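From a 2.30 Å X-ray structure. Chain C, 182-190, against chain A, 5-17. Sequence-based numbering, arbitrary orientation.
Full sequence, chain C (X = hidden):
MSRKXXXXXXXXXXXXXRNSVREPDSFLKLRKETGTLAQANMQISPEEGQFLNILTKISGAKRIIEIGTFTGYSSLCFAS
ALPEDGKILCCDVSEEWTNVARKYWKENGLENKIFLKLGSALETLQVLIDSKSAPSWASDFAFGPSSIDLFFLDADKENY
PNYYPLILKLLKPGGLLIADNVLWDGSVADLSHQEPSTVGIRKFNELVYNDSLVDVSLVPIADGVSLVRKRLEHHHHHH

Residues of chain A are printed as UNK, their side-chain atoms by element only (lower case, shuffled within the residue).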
ATOM      1  N   VAL C 182       7.682   4.153  11.899  1.00 22.57           N
ATOM      2  CA  VAL C 182       8.920   3.397  11.702  1.00 22.67           C
ATOM      3  C   VAL C 182      10.136   4.272  11.369  1.00 23.40           C
ATOM      4  O   VAL C 182      11.271   3.803  11.404  1.00 23.44           O
ATOM      5  CB  VAL C 182       8.755   2.230  10.668  1.00 23.00           C
ATOM      6  CG1 VAL C 182       7.828   1.132  11.222  1.00 22.26           C
ATOM      7  CG2 VAL C 182       8.266   2.732   9.306  1.00 21.74           C
ATOM      8  N   LEU C 183       9.899   5.545  11.068  1.00 24.19           N
ATOM      9  CA  LEU C 183      10.999   6.480  10.811  1.00 24.75           C
ATOM     10  C   LEU C 183      11.256   7.423  11.993  1.00 25.19           C
ATOM     11  O   LEU C 183      12.302   8.057  12.062  1.00 24.81           O
ATOM     12  CB  LEU C 183      10.782   7.246   9.502  1.00 24.37           C
ATOM     13  CG  LEU C 183      10.841   6.373   8.234  1.00 24.42           C
ATOM     14  CD1 LEU C 183      10.538   7.182   6.994  1.00 23.57           C
ATOM     15  CD2 LEU C 183      12.191   5.662   8.098  1.00 24.06           C
ATOM     16  N   TRP C 184      10.294   7.491  12.915  1.00 25.89           N
ATOM     17  CA  TRP C 184      10.414   8.258  14.160  1.00 26.99           C
ATOM     18  C   TRP C 184      11.051   9.635  13.940  1.00 27.78           C
ATOM     19  O   TRP C 184      12.127   9.939  14.468  1.00 27.67           O
ATOM     20  CB  TRP C 184      11.166   7.433  15.207  1.00 26.74           C
ATOM     21  CG  TRP C 184      10.794   7.685  16.644  1.00 27.14           C
ATOM     22  CD1 TRP C 184      11.655   7.718  17.706  1.00 27.11           C
ATOM     23  CD2 TRP C 184       9.483   7.916  17.190  1.00 26.92           C
ATOM     24  NE1 TRP C 184      10.973   7.961  18.866  1.00 26.50           N
ATOM     25  CE2 TRP C 184       9.639   8.084  18.584  1.00 27.30           C
ATOM     26  CE3 TRP C 184       8.194   7.999  16.638  1.00 27.32           C
ATOM     27  CZ2 TRP C 184       8.553   8.336  19.441  1.00 27.10           C
ATOM     28  CZ3 TRP C 184       7.115   8.247  17.486  1.00 26.97           C
ATOM     29  CH2 TRP C 184       7.303   8.409  18.875  1.00 27.03           C
ATOM     30  N   ASP C 185      10.371  10.445  13.128  1.00 28.66           N
ATOM     31  CA  ASP C 185      10.804  11.795  12.748  1.00 29.51           C
ATOM     32  C   ASP C 185      12.242  11.829  12.224  1.00 29.44           C
ATOM     33  O   ASP C 185      12.946  12.830  12.352  1.00 29.29           O
ATOM     34  CB  ASP C 185      10.599  12.768  13.916  1.00 30.35           C
ATOM     35  CG  ASP C 185      10.423  14.206  13.462  1.00 32.34           C
ATOM     36  OD1 ASP C 185       9.873  14.454  12.368  1.00 35.59           O
ATOM     37  OD2 ASP C 185      10.838  15.096  14.215  1.00 35.87           O
ATOM     38  N   GLY C 186      12.674  10.717  11.641  1.00 28.97           N
ATOM     39  CA  GLY C 186      14.030  10.611  11.136  1.00 28.96           C
ATOM     40  C   GLY C 186      15.110  10.253  12.150  1.00 28.51           C
ATOM     41  O   GLY C 186      16.253  10.068  11.760  1.00 28.39           O
ATOM     42  N   SER C 187      14.755  10.147  13.434  1.00 28.15           N
ATOM     43  CA  SER C 187      15.741   9.866  14.502  1.00 28.15           C
ATOM     44  C   SER C 187      16.384   8.479  14.405  1.00 28.29           C
ATOM     45  O   SER C 187      17.490   8.271  14.906  1.00 28.04           O
ATOM     46  CB  SER C 187      15.125  10.047  15.888  1.00 27.62           C
ATOM     47  OG  SER C 187      14.137   9.065  16.125  1.00 27.62           O
ATOM     48  N   VAL C 188      15.682   7.546  13.757  1.00 28.27           N
ATOM     49  CA  VAL C 188      16.180   6.181  13.532  1.00 28.28           C
ATOM     50  C   VAL C 188      17.503   6.141  12.760  1.00 28.69           C
ATOM     51  O   VAL C 188      18.318   5.243  12.963  1.00 28.73           O
ATOM     52  CB  VAL C 188      15.129   5.281  12.818  1.00 28.11           C
ATOM     53  CG1 VAL C 188      13.883   5.129  13.679  1.00 27.28           C
ATOM     54  CG2 VAL C 188      14.780   5.817  11.421  1.00 26.92           C
ATOM     55  N   ALA C 189      17.713   7.126  11.891  1.00 29.25           N
ATOM     56  CA  ALA C 189      18.925   7.201  11.086  1.00 30.03           C
ATOM     57  C   ALA C 189      20.087   7.942  11.791  1.00 30.45           C
ATOM     58  O   ALA C 189      21.200   7.988  11.270  1.00 30.86           O
ATOM     59  CB  ALA C 189      18.612   7.827   9.726  1.00 29.59           C
ATOM     60  N   ASP C 190      19.822   8.502  12.973  1.00 30.72           N
ATOM     61  CA  ASP C 190      20.796   9.309  13.704  1.00 30.95           C
ATOM     62  C   ASP C 190      21.192   8.609  15.002  1.00 31.04           C
ATOM     63  O   ASP C 190      20.435   8.627  15.972  1.00 31.00           O
ATOM     64  CB  ASP C 190      20.187  10.684  14.002  1.00 31.00           C
ATOM     65  CG  ASP C 190      21.185  11.671  14.599  1.00 31.70           C
ATOM     66  OD1 ASP C 190      22.293  11.279  15.028  1.00 32.23           O
ATOM     67  OD2 ASP C 190      20.848  12.865  14.644  1.00 31.76           O
TER
ATOM     68  N   UNK A   5       3.731  14.607   5.864  1.00 39.86           N
ATOM     69  CA  UNK A   5       4.722  13.561   5.743  1.00 38.97           C
ATOM     70  C   UNK A   5       6.075  14.007   6.265  1.00 38.57           C
ATOM     71  O   UNK A   5       6.420  15.187   6.215  1.00 38.29           O
ATOM     72  o   UNK A   5       3.196  11.424   3.984  1.00 37.57           O
ATOM     73  c   UNK A   5       4.847  13.101   4.288  1.00 38.70           C
ATOM     74  n   UNK A   5       2.833  13.401   3.013  1.00 38.17           N
ATOM     75  c   UNK A   5       3.554  12.568   3.744  1.00 38.06           C
ATOM     76  N   UNK A   6       6.823  13.038   6.776  1.00 38.02           N
ATOM     77  CA  UNK A   6       8.213  13.210   7.124  1.00 37.70           C
ATOM     78  C   UNK A   6       8.995  13.816   5.948  1.00 37.78           C
ATOM     79  O   UNK A   6       8.768  13.461   4.782  1.00 37.70           O
ATOM     80  c   UNK A   6      10.263  12.020   8.072  1.00 36.82           C
ATOM     81  c   UNK A   6       8.826  11.846   7.563  1.00 37.59           C
ATOM     82  c   UNK A   6      10.741  10.893   8.968  1.00 34.36           C
ATOM     83  c   UNK A   6       8.717  10.795   6.434  1.00 36.93           C
ATOM     84  N   UNK A   7       9.886  14.747   6.264  1.00 37.69           N
ATOM     85  CA  UNK A   7      10.842  15.259   5.293  1.00 38.06           C
ATOM     86  C   UNK A   7      11.965  14.255   5.132  1.00 37.76           C
ATOM     87  O   UNK A   7      12.636  13.900   6.091  1.00 38.17           O
ATOM     88  c   UNK A   7      11.406  16.607   5.737  1.00 38.11           C
ATOM     89  o   UNK A   7      10.437  17.628   5.586  1.00 39.48           O
ATOM     90  N   UNK A   8      12.158  13.782   3.914  1.00 37.63           N
ATOM     91  CA  UNK A   8      13.201  12.814   3.658  1.00 37.59           C
ATOM     92  C   UNK A   8      14.518  13.500   3.389  1.00 37.52           C
ATOM     93  O   UNK A   8      14.562  14.580   2.807  1.00 37.60           O
ATOM     94  c   UNK A   8      11.378  10.133   1.523  1.00 37.38           C
ATOM     95  c   UNK A   8      12.043   9.964   3.914  1.00 37.21           C
ATOM     96  c   UNK A   8      11.689  10.909   2.779  1.00 37.44           C
ATOM     97  c   UNK A   8      12.824  11.896   2.497  1.00 37.45           C
ATOM     98  N   UNK A   9      15.587  12.879   3.866  1.00 37.35           N
ATOM     99  CA  UNK A   9      16.934  13.289   3.527  1.00 37.12           C
ATOM    100  C   UNK A   9      17.561  12.109   2.812  1.00 37.19           C
ATOM    101  O   UNK A   9      17.006  11.004   2.818  1.00 36.85           O
ATOM    102  c   UNK A   9      17.163  14.861   5.493  1.00 36.58           C
ATOM    103  o   UNK A   9      17.785  12.536   5.678  1.00 36.68           O
ATOM    104  c   UNK A   9      17.762  13.650   4.780  1.00 36.99           C
ATOM    105  N   UNK A  10      18.711  12.335   2.188  1.00 36.99           N
ATOM    106  CA  UNK A  10      19.393  11.249   1.512  1.00 37.24           C
ATOM    107  C   UNK A  10      19.903  10.201   2.500  1.00 36.46           C
ATOM    108  O   UNK A  10      19.939   9.012   2.181  1.00 35.80           O
ATOM    109  o   UNK A  10      21.850  12.366  -1.864  1.00 47.55           O
ATOM    110  o   UNK A  10      20.584  14.154  -2.177  1.00 45.87           O
ATOM    111  c   UNK A  10      20.477  11.782   0.574  1.00 37.88           C
ATOM    112  c   UNK A  10      19.837  12.539  -0.610  1.00 41.01           C
ATOM    113  c   UNK A  10      20.833  13.059  -1.616  1.00 44.56           C
ATOM    114  N   UNK A  11      20.239  10.639   3.711  1.00 35.74           N
ATOM    115  CA  UNK A  11      20.703   9.701   4.724  1.00 35.67           C
ATOM    116  C   UNK A  11      19.541   8.902   5.338  1.00 34.98           C
ATOM    117  O   UNK A  11      19.713   7.747   5.728  1.00 34.88           O
ATOM    118  o   UNK A  11      20.877  10.589   6.992  1.00 37.03           O
ATOM    119  c   UNK A  11      21.567  10.401   5.778  1.00 35.64           C
ATOM    120  N   UNK A  12      18.358   9.514   5.393  1.00 34.09           N
ATOM    121  CA  UNK A  12      17.147   8.791   5.766  1.00 33.47           C
ATOM    122  C   UNK A  12      16.726   7.799   4.675  1.00 32.93           C
ATOM    123  O   UNK A  12      16.306   6.687   4.983  1.00 32.56           O
ATOM    124  c   UNK A  12      16.013   9.754   6.128  1.00 33.34           C
ATOM    125  c   UNK A  12      15.213   8.299   8.098  1.00 32.76           C
ATOM    126  c   UNK A  12      14.820   9.233   6.941  1.00 33.51           C
ATOM    127  c   UNK A  12      14.021  10.416   7.461  1.00 33.55           C
ATOM    128  N   UNK A  13      16.869   8.196   3.410  1.00 32.49           N
ATOM    129  CA  UNK A  13      16.644   7.292   2.278  1.00 32.61           C
ATOM    130  C   UNK A  13      17.624   6.124   2.266  1.00 32.06           C
ATOM    131  O   UNK A  13      17.248   4.993   1.950  1.00 31.96           O
ATOM    132  o   UNK A  13      14.323  10.209  -0.920  1.00 36.74           O
ATOM    133  c   UNK A  13      15.334   9.510  -0.667  1.00 34.33           C
ATOM    134  o   UNK A  13      16.292   9.380  -1.466  1.00 36.86           O
ATOM    135  c   UNK A  13      16.674   8.044   0.947  1.00 32.27           C
ATOM    136  c   UNK A  13      15.372   8.798   0.675  1.00 33.57           C
ATOM    137  N   UNK A  14      18.871   6.398   2.632  1.00 31.48           N
ATOM    138  CA  UNK A  14      19.865   5.345   2.806  1.00 31.83           C
ATOM    139  C   UNK A  14      19.420   4.358   3.892  1.00 30.73           C
ATOM    140  O   UNK A  14      19.479   3.153   3.681  1.00 30.53           O
ATOM    141  c   UNK A  14      22.710   3.968   2.329  1.00 41.03           C
ATOM    142  o   UNK A  14      22.437   4.259   1.134  1.00 42.55           O
ATOM    143  c   UNK A  14      21.255   5.942   3.087  1.00 32.12           C
ATOM    144  o   UNK A  14      23.277   2.895   2.656  1.00 42.59           O
ATOM    145  c   UNK A  14      22.351   4.946   3.452  1.00 35.97           C
ATOM    146  N   UNK A  15      18.946   4.883   5.023  1.00 29.85           N
ATOM    147  CA  UNK A  15      18.419   4.069   6.120  1.00 29.15           C
ATOM    148  C   UNK A  15      17.244   3.179   5.692  1.00 28.97           C
ATOM    149  O   UNK A  15      17.197   1.995   6.044  1.00 28.43           O
ATOM    150  c   UNK A  15      15.395   3.080   9.371  1.00 27.26           C
ATOM    151  c   UNK A  15      18.009   4.945   7.317  1.00 28.65           C
ATOM    152  c   UNK A  15      17.355   4.147   8.435  1.00 28.14           C
ATOM    153  c   UNK A  15      18.100   3.702   9.535  1.00 26.67           C
ATOM    154  c   UNK A  15      17.503   2.960  10.552  1.00 26.48           C
ATOM    155  c   UNK A  15      16.152   2.645  10.456  1.00 27.88           C
ATOM    156  o   UNK A  15      15.539   1.920  11.437  1.00 27.67           O
ATOM    157  c   UNK A  15      15.994   3.822   8.378  1.00 26.64           C
ATOM    158  N   UNK A  16      16.304   3.759   4.947  1.00 28.93           N
ATOM    159  CA  UNK A  16      15.163   3.022   4.400  1.00 29.08           C
ATOM    160  C   UNK A  16      15.629   1.861   3.519  1.00 29.38           C
ATOM    161  O   UNK A  16      15.148   0.733   3.647  1.00 28.92           O
ATOM    162  c   UNK A  16      13.586   5.009   4.522  1.00 28.66           C
ATOM    163  c   UNK A  16      13.128   3.130   2.867  1.00 28.08           C
ATOM    164  c   UNK A  16      14.208   3.951   3.600  1.00 29.10           C
ATOM    165  c   UNK A  16      12.929   6.164   3.789  1.00 28.98           C
ATOM    166  N   UNK A  17      16.568   2.155   2.627  1.00 30.21           N
ATOM    167  CA  UNK A  17      17.177   1.154   1.754  1.00 31.18           C
ATOM    168  C   UNK A  17      17.757  -0.008   2.563  1.00 31.45           C
ATOM    169  O   UNK A  17      17.463  -1.170   2.283  1.00 31.41           O
ATOM    170  c   UNK A  17      18.264   1.808   0.887  1.00 31.27           C
ATOM    171  c   UNK A  17      18.957   0.858  -0.043  1.00 32.33           C
ATOM    172  c   UNK A  17      20.186   0.304   0.299  1.00 33.48           C
ATOM    173  c   UNK A  17      20.245  -0.911  -1.779  1.00 32.48           C
ATOM    174  c   UNK A  17      18.381   0.509  -1.265  1.00 32.74           C
ATOM    175  c   UNK A  17      20.833  -0.580  -0.567  1.00 33.57           C
ATOM    176  c   UNK A  17      19.016  -0.366  -2.126  1.00 32.31           C
TER

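Position 5 of chain A has two side-chain carbons, the second carrying one oxygen and one nitrogen. It does not reach this stretch of chain C. This is A:Asn5.

Position 6 has four carbons, forked at the first, with one arm two carbons long. That arm ends 3.3 Å from the N of C:Gly186 and 3.7 Å from the CB of C:Leu183. This is A:Ile6, and the end atom is CD1.

Position 7 has one carbon and then one oxygen. It makes no contact with this stretch of chain C. This is A:Ser7.

Position 8 has four carbons, forked at the second. One tip lies 4.4 Å from CD1 of C:Leu183. This is A:Leu8.

Position 9 has one carbon carrying an oxygen and a carbon. Its oxygen accepts a hydrogen bond from the backbone N of position 12 at 3.1 Å, capping the helix that begins at the next residue. This is A:Thr9.

Position 10 has three carbons, the third carrying two oxygens. It is exposed and far from these residues of chain C. This is A:Glu10.

Position 11 has one carbon and one oxygen. Its backbone O is 4.1 Å from CB of C:Ala189. This is A:Ser11.

Position 12 has four carbons, forked at the second. One tip is 3.7 Å from CA of C:Gly186; the other is 3.8 Å from CB of C:Ala189. This is A:Leu12; the tips are CD2 and CD1.

Positions 13 and 14 each have three carbons, the third carrying two oxygens. Neither touches these residues of chain C. They are A:Glu13 and A:Glu14.

Position 15 has one carbon and then a six-carbon ring bearing an oxygen. C:Val188 CG2 sits over a ring face, 3.7 Å from the centroid, in a CH-pi contact. This is A:Tyr15; its OH is hydrogen-bonded elsewhere in the structure.

Position 16 has four carbons, forked at the first, with one arm two carbons long. The first carbon of that arm is 3.9 Å from CD2 of C:Leu183. This is A:Ile16.

Position 17 has one carbon and a six-carbon ring with no oxygen. It is out of reach of this stretch of chain C. This is A:Phe17.

The contact works by apolar packing, with no hydrogen bond between the stretches. C:Leu183 touches five side chains, from A:Ile6 to A:Ile16. C:Gly186 lets A:Leu12 come close: an ideal CB there would lie only 3.4 Å from A:Leu12 CD2. Its backbone angles also call for glycine. C:Val188 and C:Ala189, in a short 3-10 segment, pack against A:Leu12 and A:Tyr15, one helical turn apart.

Chain A, residues 5-17: NISLTESLEEYIF
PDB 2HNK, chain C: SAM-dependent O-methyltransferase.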